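Local coordinates for protein putrescine aminotransferase (Halomonas elongata DSM 2581, PDB 6GWI) that probably transfers amino groups from amine donors such as putrescine to carbonyl acceptors, using bound pyridoxal-5'-phosphate as cofactor, at residues B[142-147]-B[178-183]; B[147-152]-B[221-226]; B[255-260]-B[269-274]. One frame throughout, in Å; residues are numbered along the deposited sequence.

Contact 1 of 3, residues B[142-147]-B[178-183]; sequences WIIGRE and AHIRQP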
loop_
_atom_site.group_PDB
_atom_site.type_symbol
_atom_site.label_atom_id
_atom_site.label_comp_id
_atom_site.label_asym_id
_atom_site.label_seq_id
_atom_site.Cartn_x
_atom_site.Cartn_y
_atom_site.Cartn_z
ATOM N N TRP B 142 19.625 -13.617 -1.415
ATOM C CA TRP B 142 20.091 -12.355 -0.857
ATOM C C TRP B 142 19.841 -11.195 -1.811
ATOM O O TRP B 142 20.051 -11.304 -3.022
ATOM C CB TRP B 142 21.581 -12.436 -0.522
ATOM C CG TRP B 142 21.864 -13.114 0.785
ATOM C CD1 TRP B 142 21.990 -14.456 1.000
ATOM C CD2 TRP B 142 22.061 -12.484 2.059
ATOM N NE1 TRP B 142 22.252 -14.701 2.326
ATOM C CE2 TRP B 142 22.301 -13.508 2.998
ATOM C CE3 TRP B 142 22.060 -11.157 2.498
ATOM C CZ2 TRP B 142 22.535 -13.246 4.345
ATOM C CZ3 TRP B 142 22.295 -10.899 3.838
ATOM C CH2 TRP B 142 22.528 -11.938 4.744
ATOM N N ILE B 143 19.381 -10.079 -1.252
ATOM C CA ILE B 143 19.202 -8.831 -1.983
ATOM C C ILE B 143 20.255 -7.857 -1.480
ATOM O O ILE B 143 20.395 -7.666 -0.265
ATOM C CB ILE B 143 17.797 -8.238 -1.783
ATOM C CG1 ILE B 143 16.713 -9.302 -1.955
ATOM C CG2 ILE B 143 17.569 -7.062 -2.740
ATOM C CD1 ILE B 143 16.552 -9.804 -3.347
ATOM N N ILE B 144 20.995 -7.250 -2.396
ATOM C CA ILE B 144 21.977 -6.232 -2.045
ATOM C C ILE B 144 21.380 -4.869 -2.371
ATOM O O ILE B 144 21.119 -4.556 -3.537
ATOM C CB ILE B 144 23.308 -6.438 -2.771
ATOM C CG1 ILE B 144 23.900 -7.802 -2.420
ATOM C CG2 ILE B 144 24.272 -5.323 -2.410
ATOM C CD1 ILE B 144 25.028 -8.223 -3.327
ATOM N N GLY B 145 21.152 -4.063 -1.333
ATOM C CA GLY B 145 20.858 -2.660 -1.481
ATOM C C GLY B 145 22.037 -1.797 -1.073
ATOM O O GLY B 145 23.160 -2.269 -0.890
ATOM N N ARG B 146 21.759 -0.509 -0.914
ATOM C CA ARG B 146 22.787 0.449 -0.545
ATOM C C ARG B 146 22.395 1.184 0.727
ATOM O O ARG B 146 21.212 1.415 1.000
ATOM C CB ARG B 146 23.038 1.461 -1.670
ATOM C CG ARG B 146 23.478 0.807 -2.974
ATOM C CD ARG B 146 23.765 1.819 -4.075
ATOM N NE ARG B 146 22.624 2.690 -4.342
ATOM C CZ ARG B 146 22.554 3.543 -5.360
ATOM N NH1 ARG B 146 23.555 3.636 -6.225
ATOM N NH2 ARG B 146 21.476 4.298 -5.518
ATOM N N GLU B 147 23.411 1.521 1.516
ATOM C CA GLU B 147 23.215 2.401 2.657
ATOM C C GLU B 147 22.635 3.732 2.193
ATOM O O GLU B 147 22.971 4.239 1.119
ATOM C CB GLU B 147 24.536 2.598 3.397
ATOM C CG GLU B 147 24.954 1.372 4.212
ATOM C CD GLU B 147 24.047 1.144 5.416
ATOM O OE1 GLU B 147 23.338 2.095 5.816
ATOM O OE2 GLU B 147 24.058 0.028 5.977
ATOM N N ALA B 178 21.499 -7.376 2.295
ATOM C CA ALA B 178 22.780 -6.748 2.587
ATOM C C ALA B 178 22.799 -5.329 2.029
ATOM O O ALA B 178 21.955 -4.949 1.213
ATOM C CB ALA B 178 23.940 -7.562 2.008
ATOM N N HIS B 179 23.759 -4.536 2.503
ATOM C CA HIS B 179 23.868 -3.135 2.110
ATOM C C HIS B 179 25.316 -2.747 1.859
ATOM O O HIS B 179 26.186 -3.001 2.696
ATOM C CB HIS B 179 23.244 -2.230 3.176
ATOM C CG HIS B 179 21.770 -2.427 3.325
ATOM N ND1 HIS B 179 21.222 -3.307 4.233
ATOM C CD2 HIS B 179 20.729 -1.880 2.654
ATOM C CE1 HIS B 179 19.905 -3.283 4.125
ATOM N NE2 HIS B 179 19.581 -2.425 3.175
ATOM N N ILE B 180 25.564 -2.145 0.699
ATOM C CA ILE B 180 26.882 -1.650 0.338
ATOM C C ILE B 180 26.869 -0.125 0.416
ATOM O O ILE B 180 25.826 0.506 0.589
ATOM C CB ILE B 180 27.318 -2.127 -1.064
ATOM C CG1 ILE B 180 26.353 -1.594 -2.127
ATOM C CG2 ILE B 180 27.380 -3.646 -1.103
ATOM C CD1 ILE B 180 26.735 -1.941 -3.549
ATOM N N ARG B 181 28.051 0.467 0.275
ATOM C CA ARG B 181 28.208 1.908 0.399
ATOM C C ARG B 181 27.504 2.634 -0.745
ATOM O O ARG B 181 27.272 2.080 -1.823
ATOM C CB ARG B 181 29.692 2.271 0.415
ATOM C CG ARG B 181 30.410 1.925 -0.883
ATOM C CD ARG B 181 31.915 2.091 -0.753
ATOM N NE ARG B 181 32.299 3.437 -0.344
ATOM C CZ ARG B 181 33.549 3.810 -0.089
ATOM N NH1 ARG B 181 34.538 2.934 -0.199
ATOM N NH2 ARG B 181 33.810 5.056 0.279
ATOM N N GLN B 182 27.159 3.923 -0.490
ATOM C CA GLN B 182 26.418 4.736 -1.444
ATOM C C GLN B 182 27.364 5.608 -2.263
ATOM O O GLN B 182 28.382 6.082 -1.750
ATOM C CB GLN B 182 25.409 5.632 -0.718
ATOM C CG GLN B 182 26.038 6.530 0.337
ATOM C CD GLN B 182 25.093 7.601 0.851
ATOM O OE1 GLN B 182 24.060 7.886 0.240
ATOM N NE2 GLN B 182 25.456 8.217 1.968
ATOM N N PRO B 183 27.052 5.869 -3.541
ATOM C CA PRO B 183 27.942 6.710 -4.368
ATOM C C PRO B 183 27.758 8.205 -4.112
ATOM O O PRO B 183 27.463 8.993 -5.016
ATOM C CB PRO B 183 27.546 6.295 -5.792
ATOM C CG PRO B 183 26.096 5.940 -5.686
ATOM C CD PRO B 183 25.928 5.310 -4.320
#
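Ala178 enters beside Ile143 and Ile144: its N donates to Ile143 O at 2.8 Å, and its O takes the N-H of Gly145. Ala178 CB lies 4.1 Å from Trp142 CE3, while Ala178 N meets the indole at its edge, in the ring plane. His179 sits next to Gly145, its CA-H directed at Gly145 O. With CG beside the backbone N (chi1 -65°), the imidazole brings CD2 within 3.7 Å of Arg146 O, and NE2 is bonded to Leu160 O. These bonds join two parallel strands, 142-146 and 177-180, neighbours in the central, mainly parallel sheet of the PLP-binding domain of a class-III aminotransferase. Ile180 N then donates to Gly145 O (2.9 Å), and Ile180 O accepts from Glu147 N, the last bond of the pairing. Ile180 CG2 meets Ile144 CG2 at 3.8 Å, and this face packs on helix 194-212 through Ile209 and Lys208; CG1 of Ile180 lies between its own backbone N and carbonyl carbon (chi1 62°), which brings it against Arg146 CG, the two chains crossing at a slant. Beyond the strand, Gln182 rests CB on Glu147 O at 3.4 Å and sends its amide to Glu188 and Gln226. Pro183 finally crosses the Arg146 side chain, with CD over one face of the guanidinium and CG 3.5 Å from NH1, which also bonds Tyr238 OH. An alanine in place of Arg146 would probably leave a gap against Pro183 and the Tyr238 hydroxyl without this partner.

Contact 2 of 3, residues B[147-152]-B[221-226]; sequences ENAYHG and IAEPVQ. With PLP (pyridoxal-5'-phosphate), chain D.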
loop_
_atom_site.group_PDB
_atom_site.type_symbol
_atom_site.label_atom_id
_atom_site.label_comp_id
_atom_site.label_asym_id
_atom_site.label_seq_id
_atom_site.Cartn_x
_atom_site.Cartn_y
_atom_site.Cartn_z
ATOM N N GLU B 147 23.411 1.521 1.516
ATOM C CA GLU B 147 23.215 2.401 2.657
ATOM C C GLU B 147 22.635 3.732 2.193
ATOM O O GLU B 147 22.971 4.239 1.119
ATOM C CB GLU B 147 24.536 2.598 3.397
ATOM C CG GLU B 147 24.954 1.372 4.212
ATOM C CD GLU B 147 24.047 1.144 5.416
ATOM O OE1 GLU B 147 23.338 2.095 5.816
ATOM O OE2 GLU B 147 24.058 0.028 5.977
ATOM N N ASN B 148 21.736 4.283 3.007
ATOM C CA ASN B 148 21.040 5.534 2.725
ATOM C C ASN B 148 20.115 5.432 1.516
ATOM O O ASN B 148 19.699 6.455 0.961
ATOM C CB ASN B 148 22.024 6.690 2.531
ATOM C CG ASN B 148 21.354 8.041 2.646
ATOM O OD1 ASN B 148 20.452 8.236 3.460
ATOM N ND2 ASN B 148 21.785 8.982 1.817
ATOM N N ALA B 149 19.790 4.219 1.084
ATOM C CA ALA B 149 18.754 4.039 0.084
ATOM C C ALA B 149 17.380 4.087 0.747
ATOM O O ALA B 149 17.226 3.809 1.939
ATOM C CB ALA B 149 18.923 2.712 -0.653
ATOM N N TYR B 150 16.373 4.437 -0.047
ATOM C CA TYR B 150 14.992 4.420 0.411
ATOM C C TYR B 150 14.169 3.607 -0.574
ATOM O O TYR B 150 14.171 3.896 -1.775
ATOM C CB TYR B 150 14.417 5.831 0.560
ATOM C CG TYR B 150 13.060 5.812 1.219
ATOM C CD1 TYR B 150 12.943 5.741 2.598
ATOM C CD2 TYR B 150 11.896 5.844 0.464
ATOM C CE1 TYR B 150 11.708 5.703 3.211
ATOM C CE2 TYR B 150 10.650 5.812 1.069
ATOM C CZ TYR B 150 10.566 5.739 2.447
ATOM O OH TYR B 150 9.345 5.704 3.082
ATOM N N HIS B 151 13.499 2.570 -0.068
ATOM C CA HIS B 151 12.658 1.712 -0.893
ATOM C C HIS B 151 11.281 1.506 -0.270
ATOM O O HIS B 151 10.610 0.521 -0.585
ATOM C CB HIS B 151 13.347 0.369 -1.136
ATOM C CG HIS B 151 14.647 0.491 -1.870
ATOM N ND1 HIS B 151 14.729 0.950 -3.167
ATOM C CD2 HIS B 151 15.919 0.230 -1.484
ATOM C CE1 HIS B 151 15.994 0.961 -3.550
ATOM N NE2 HIS B 151 16.736 0.530 -2.546
ATOM N N GLY B 152 10.857 2.401 0.613
ATOM C CA GLY B 152 9.515 2.381 1.156
ATOM C C GLY B 152 9.501 2.080 2.643
ATOM O O GLY B 152 10.535 2.027 3.316
ATOM N N ILE B 221 19.459 -4.022 -5.829
ATOM C CA ILE B 221 18.397 -3.025 -5.912
ATOM C C ILE B 221 19.004 -1.653 -5.655
ATOM O O ILE B 221 19.790 -1.483 -4.715
ATOM C CB ILE B 221 17.257 -3.330 -4.919
ATOM C CG1 ILE B 221 16.079 -2.375 -5.146
ATOM C CG2 ILE B 221 17.751 -3.230 -3.478
ATOM C CD1 ILE B 221 14.854 -2.652 -4.250
ATOM N N ALA B 222 18.637 -0.677 -6.483
ATOM C CA ALA B 222 19.180 0.663 -6.330
ATOM C C ALA B 222 18.268 1.682 -6.996
ATOM O O ALA B 222 17.653 1.396 -8.026
ATOM C CB ALA B 222 20.592 0.751 -6.926
ATOM N N GLU B 223 18.171 2.859 -6.383
ATOM C CA GLU B 223 17.607 4.021 -7.062
ATOM C C GLU B 223 18.626 4.527 -8.079
ATOM O O GLU B 223 19.808 4.654 -7.740
ATOM C CB GLU B 223 17.283 5.132 -6.058
ATOM C CG GLU B 223 16.385 4.721 -4.893
ATOM C CD GLU B 223 16.483 5.682 -3.713
ATOM O OE1 GLU B 223 15.980 6.823 -3.810
ATOM O OE2 GLU B 223 17.085 5.299 -2.689
ATOM N N PRO B 224 18.234 4.803 -9.330
ATOM C CA PRO B 224 19.208 5.405 -10.261
ATOM C C PRO B 224 19.863 6.644 -9.678
ATOM O O PRO B 224 21.086 6.812 -9.759
ATOM C CB PRO B 224 18.359 5.724 -11.499
ATOM C CG PRO B 224 17.227 4.754 -11.436
ATOM C CD PRO B 224 16.921 4.592 -9.969
ATOM N N VAL B 225 19.056 7.508 -9.069
ATOM C CA VAL B 225 19.518 8.624 -8.255
ATOM C C VAL B 225 18.770 8.545 -6.932
ATOM O O VAL B 225 17.543 8.389 -6.922
ATOM C CB VAL B 225 19.264 9.980 -8.940
ATOM C CG1 VAL B 225 19.527 11.123 -7.976
ATOM C CG2 VAL B 225 20.130 10.115 -10.179
ATOM N N GLN B 226 19.501 8.650 -5.823
ATOM C CA GLN B 226 18.893 8.566 -4.500
ATOM C C GLN B 226 18.097 9.835 -4.206
ATOM O O GLN B 226 18.637 10.945 -4.272
ATOM C CB GLN B 226 19.975 8.357 -3.444
ATOM C CG GLN B 226 20.650 6.999 -3.500
ATOM C CD GLN B 226 21.995 7.000 -2.802
ATOM O OE1 GLN B 226 23.037 7.151 -3.441
ATOM N NE2 GLN B 226 21.981 6.843 -1.483
HETATM N N1 PLP D . 11.027 3.896 -3.440
HETATM C C2 PLP D . 11.530 5.174 -3.560
HETATM C C2A PLP D . 12.792 5.410 -4.346
HETATM C C3 PLP D . 10.865 6.238 -2.956
HETATM O O3 PLP D . 11.381 7.501 -3.088
HETATM C C4 PLP D . 9.684 6.032 -2.235
HETATM C C4A PLP D . 8.692 7.164 -2.179
HETATM C C5 PLP D . 9.197 4.726 -2.117
HETATM C C6 PLP D . 9.870 3.670 -2.723
HETATM C C5A PLP D . 7.935 4.422 -1.338
HETATM O O4P PLP D . 6.771 4.780 -2.047
HETATM P P PLP D . 5.395 4.933 -1.223
HETATM O O1P PLP D . 5.073 3.623 -0.543
HETATM O O2P PLP D . 4.292 5.329 -2.177
HETATM O O3P PLP D . 5.566 6.009 -0.182
HETATM O O HOH W 1 17.717 7.769 -0.885
HETATM O O HOH W 2 19.557 0.374 -2.805
#
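A buried contact, part hydrogen-bonded and part CH-pi, between the loop after strand 142-146 and the end of strand 217-222 with the turn that follows it brings Tyr150 and His151 against Glu223 and Ile221 at the C-terminal edge of the parallel sheet, beside the cofactor. Tyr150 N donates to Glu223 OE2 at 2.9 Å in an almost straight bond (175°), approaching from above the carboxylate plane. Water 1 also donates to OE2 and to Asn148 O, and Gln226 NE2 adds a weak bond to the same carbonyl, although its stronger partner is Gln182. Glu223 OE1 is held by Gly227 N. Further in, the imidazole of His151 has Ile221 CD1 over the centre of one face, 3.8 Å from the centroid, a CH-pi contact. Ile221 CG1 is anti to its backbone N (chi1 -173°), which carries CD1 up to the ring. In the plane of that ring, water 2 links NE2 to Ile221 O, while ND1 bonds Asp256. Tyr150 turns a ring edge to the cofactor, CE2 coming within 3.4 Å of PLP C4. With ND1 and NE2 both engaged and Ile221 over one face, the His151 ring has little freedom to rotate, which probably helps keep Asp256 placed for the pyridine nitrogen.

Contact 3 of 3, residues B[255-260]-B[269-274]; sequences ADEVIC and FGSQHY. With PLP (pyridoxal-5'-phosphate), chain D.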
loop_
_atom_site.group_PDB
_atom_site.type_symbol
_atom_site.label_atom_id
_atom_site.label_comp_id
_atom_site.label_asym_id
_atom_site.label_seq_id
_atom_site.Cartn_x
_atom_site.Cartn_y
_atom_site.Cartn_z
ATOM N N ALA B 255 15.816 -1.610 -10.554
ATOM C CA ALA B 255 15.951 -0.158 -10.557
ATOM C C ALA B 255 14.682 0.425 -9.943
ATOM O O ALA B 255 13.603 0.334 -10.539
ATOM C CB ALA B 255 16.184 0.365 -11.972
ATOM N N ASP B 256 14.803 1.002 -8.750
ATOM C CA ASP B 256 13.653 1.597 -8.070
ATOM C C ASP B 256 13.384 2.961 -8.696
ATOM O O ASP B 256 14.124 3.921 -8.452
ATOM C CB ASP B 256 13.905 1.715 -6.570
ATOM C CG ASP B 256 12.667 2.168 -5.798
ATOM O OD1 ASP B 256 11.767 2.783 -6.405
ATOM O OD2 ASP B 256 12.602 1.924 -4.573
ATOM N N GLU B 257 12.322 3.045 -9.499
ATOM C CA GLU B 257 11.994 4.229 -10.281
ATOM C C GLU B 257 10.868 5.048 -9.660
ATOM O O GLU B 257 10.221 5.836 -10.359
ATOM C CB GLU B 257 11.609 3.827 -11.705
ATOM C CG GLU B 257 12.725 3.197 -12.500
ATOM C CD GLU B 257 13.666 4.226 -13.089
ATOM O OE1 GLU B 257 13.433 5.440 -12.891
ATOM O OE2 GLU B 257 14.635 3.820 -13.760
ATOM N N VAL B 258 10.603 4.861 -8.367
ATOM C CA VAL B 258 9.457 5.511 -7.739
ATOM C C VAL B 258 9.580 7.029 -7.821
ATOM O O VAL B 258 8.582 7.731 -8.026
ATOM C CB VAL B 258 9.303 5.016 -6.289
ATOM C CG1 VAL B 258 8.293 5.860 -5.522
ATOM C CG2 VAL B 258 8.871 3.553 -6.291
ATOM N N ILE B 259 10.790 7.564 -7.651
ATOM C CA ILE B 259 11.007 9.003 -7.809
ATOM C C ILE B 259 11.465 9.361 -9.220
ATOM O O ILE B 259 10.998 10.349 -9.792
ATOM C CB ILE B 259 12.019 9.510 -6.757
ATOM C CG1 ILE B 259 11.305 9.758 -5.426
ATOM C CG2 ILE B 259 12.716 10.784 -7.246
ATOM C CD1 ILE B 259 12.221 10.183 -4.289
ATOM N N CYS B 260 12.407 8.601 -9.788
ATOM C CA CYS B 260 13.019 8.990 -11.054
ATOM C C CYS B 260 12.100 8.780 -12.248
ATOM O O CYS B 260 12.358 9.341 -13.319
ATOM C CB CYS B 260 14.313 8.201 -11.276
ATOM S SG CYS B 260 15.596 8.493 -10.034
ATOM N N PHE B 269 12.317 7.156 -17.545
ATOM C CA PHE B 269 12.828 6.362 -16.437
ATOM C C PHE B 269 14.291 6.720 -16.235
ATOM O O PHE B 269 15.027 6.914 -17.205
ATOM C CB PHE B 269 12.648 4.866 -16.710
ATOM C CG PHE B 269 11.216 4.465 -16.894
ATOM C CD1 PHE B 269 10.390 4.272 -15.798
ATOM C CD2 PHE B 269 10.685 4.314 -18.163
ATOM C CE1 PHE B 269 9.066 3.920 -15.965
ATOM C CE2 PHE B 269 9.361 3.962 -18.336
ATOM C CZ PHE B 269 8.551 3.764 -17.236
ATOM N N GLY B 270 14.702 6.830 -14.971
ATOM C CA GLY B 270 16.103 7.081 -14.683
ATOM C C GLY B 270 17.014 6.017 -15.262
ATOM O O GLY B 270 18.142 6.311 -15.666
ATOM N N SER B 271 16.533 4.771 -15.315
ATOM C CA SER B 271 17.285 3.697 -15.955
ATOM C C SER B 271 17.723 4.083 -17.360
ATOM O O SER B 271 18.815 3.712 -17.805
ATOM C CB SER B 271 16.433 2.430 -16.002
ATOM O OG SER B 271 16.292 1.866 -14.713
ATOM N N GLN B 272 16.874 4.815 -18.082
ATOM C CA GLN B 272 17.211 5.197 -19.447
ATOM C C GLN B 272 18.292 6.267 -19.477
ATOM O O GLN B 272 19.080 6.320 -20.428
ATOM C CB GLN B 272 15.959 5.683 -20.173
ATOM C CG GLN B 272 14.939 4.591 -20.405
ATOM C CD GLN B 272 13.556 5.131 -20.700
ATOM O OE1 GLN B 272 13.214 6.249 -20.311
ATOM N NE2 GLN B 272 12.746 4.331 -21.385
ATOM N N HIS B 273 18.361 7.117 -18.449
ATOM C CA HIS B 273 19.408 8.131 -18.408
ATOM C C HIS B 273 20.788 7.499 -18.307
ATOM O O HIS B 273 21.757 8.029 -18.862
ATOM C CB HIS B 273 19.183 9.077 -17.229
ATOM C CG HIS B 273 20.217 10.157 -17.114
ATOM N ND1 HIS B 273 21.302 10.066 -16.269
ATOM C CD2 HIS B 273 20.327 11.352 -17.740
ATOM C CE1 HIS B 273 22.036 11.159 -16.379
ATOM N NE2 HIS B 273 21.466 11.955 -17.266
ATOM N N TYR B 274 20.894 6.365 -17.615
ATOM C CA TYR B 274 22.167 5.696 -17.391
ATOM C C TYR B 274 22.317 4.429 -18.223
ATOM O O TYR B 274 23.264 3.668 -18.006
ATOM C CB TYR B 274 22.327 5.360 -15.909
ATOM C CG TYR B 274 22.431 6.565 -15.004
ATOM C CD1 TYR B 274 23.621 7.270 -14.884
ATOM C CD2 TYR B 274 21.335 6.997 -14.266
ATOM C CE1 TYR B 274 23.719 8.371 -14.049
ATOM C CE2 TYR B 274 21.422 8.094 -13.433
ATOM C CZ TYR B 274 22.612 8.778 -13.327
ATOM O OH TYR B 274 22.688 9.871 -12.494
HETATM N N1 PLP D . 11.027 3.896 -3.440
HETATM C C2 PLP D . 11.530 5.174 -3.560
HETATM C C2A PLP D . 12.792 5.410 -4.346
HETATM C C3 PLP D . 10.865 6.238 -2.956
HETATM O O3 PLP D . 11.381 7.501 -3.088
HETATM C C4 PLP D . 9.684 6.032 -2.235
HETATM C C4A PLP D . 8.692 7.164 -2.179
HETATM C C5 PLP D . 9.197 4.726 -2.117
HETATM C C6 PLP D . 9.870 3.670 -2.723
HETATM C C5A PLP D . 7.935 4.422 -1.338
HETATM O O4P PLP D . 6.771 4.780 -2.047
HETATM P P PLP D . 5.395 4.933 -1.223
HETATM O O1P PLP D . 5.073 3.623 -0.543
HETATM O O2P PLP D . 4.292 5.329 -2.177
HETATM O O3P PLP D . 5.566 6.009 -0.182
#
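Asp256 at the pyridine nitrogen and Val258 over one ring face form a wall of the PLP pocket, and the carboxylate of Glu257, between them in sequence, binds the start of the short, weakly bonded helix 270-273. Glu257 OE1 accepts from Gly270 N at 2.8 Å on the syn side, 22° out of the carboxylate plane. OE2 takes two donors: Ser271 N at 2.6 Å through its syn lone pair, and Ser271 OG at 2.7 Å nearly in line with the C-O bond. The chain bends at chi2 (-81°) to bring both oxygens to the helix start, where the backbone amides would probably stabilise a negative charge. Phe269 CB lies against OE2. On the cofactor side, Asp256 OD2 stands 2.8 Å from PLP N1, the pairing of fold-type I enzymes, expected to favour a protonated ring. Asp256 OD1 accepts from Val258 N at 3.1 Å, an Asx turn; His151 and Asn121 bond OD2, and together these hold the carboxylate. Val258 lies over the pyridine ring, CB 3.5 Å from PLP N1. The contact follows strand 252-255, which has strand 217-222 on one side and backbone bonds to strand 280-283, and Tyr274 leans on Leu373 of strand 367-373.

All three contacts are largely buried, contact 1 having an exposed edge at Glu147, and their bonding changes with depth. Contact 1, its centre about 17 Å from the chain centre, is chiefly backbone pairing within the sheet; contacts 2 and 3, with centres about 8 and 9 Å from it, both touch PLP and use a glutamate carboxylate to receive backbone N-H groups, contact 2 adding a CH-pi contact and two waters. Contacts 1 and 2 share Glu147 and adjoining strands, with Ile144 O and Ile221 N 2.9 Å apart as a probable hydrogen bond. Contacts 2 and 3 join through His151 ND1 and Asp256 OD2, 2.7 Å apart. Contact 1 does not touch contact 3.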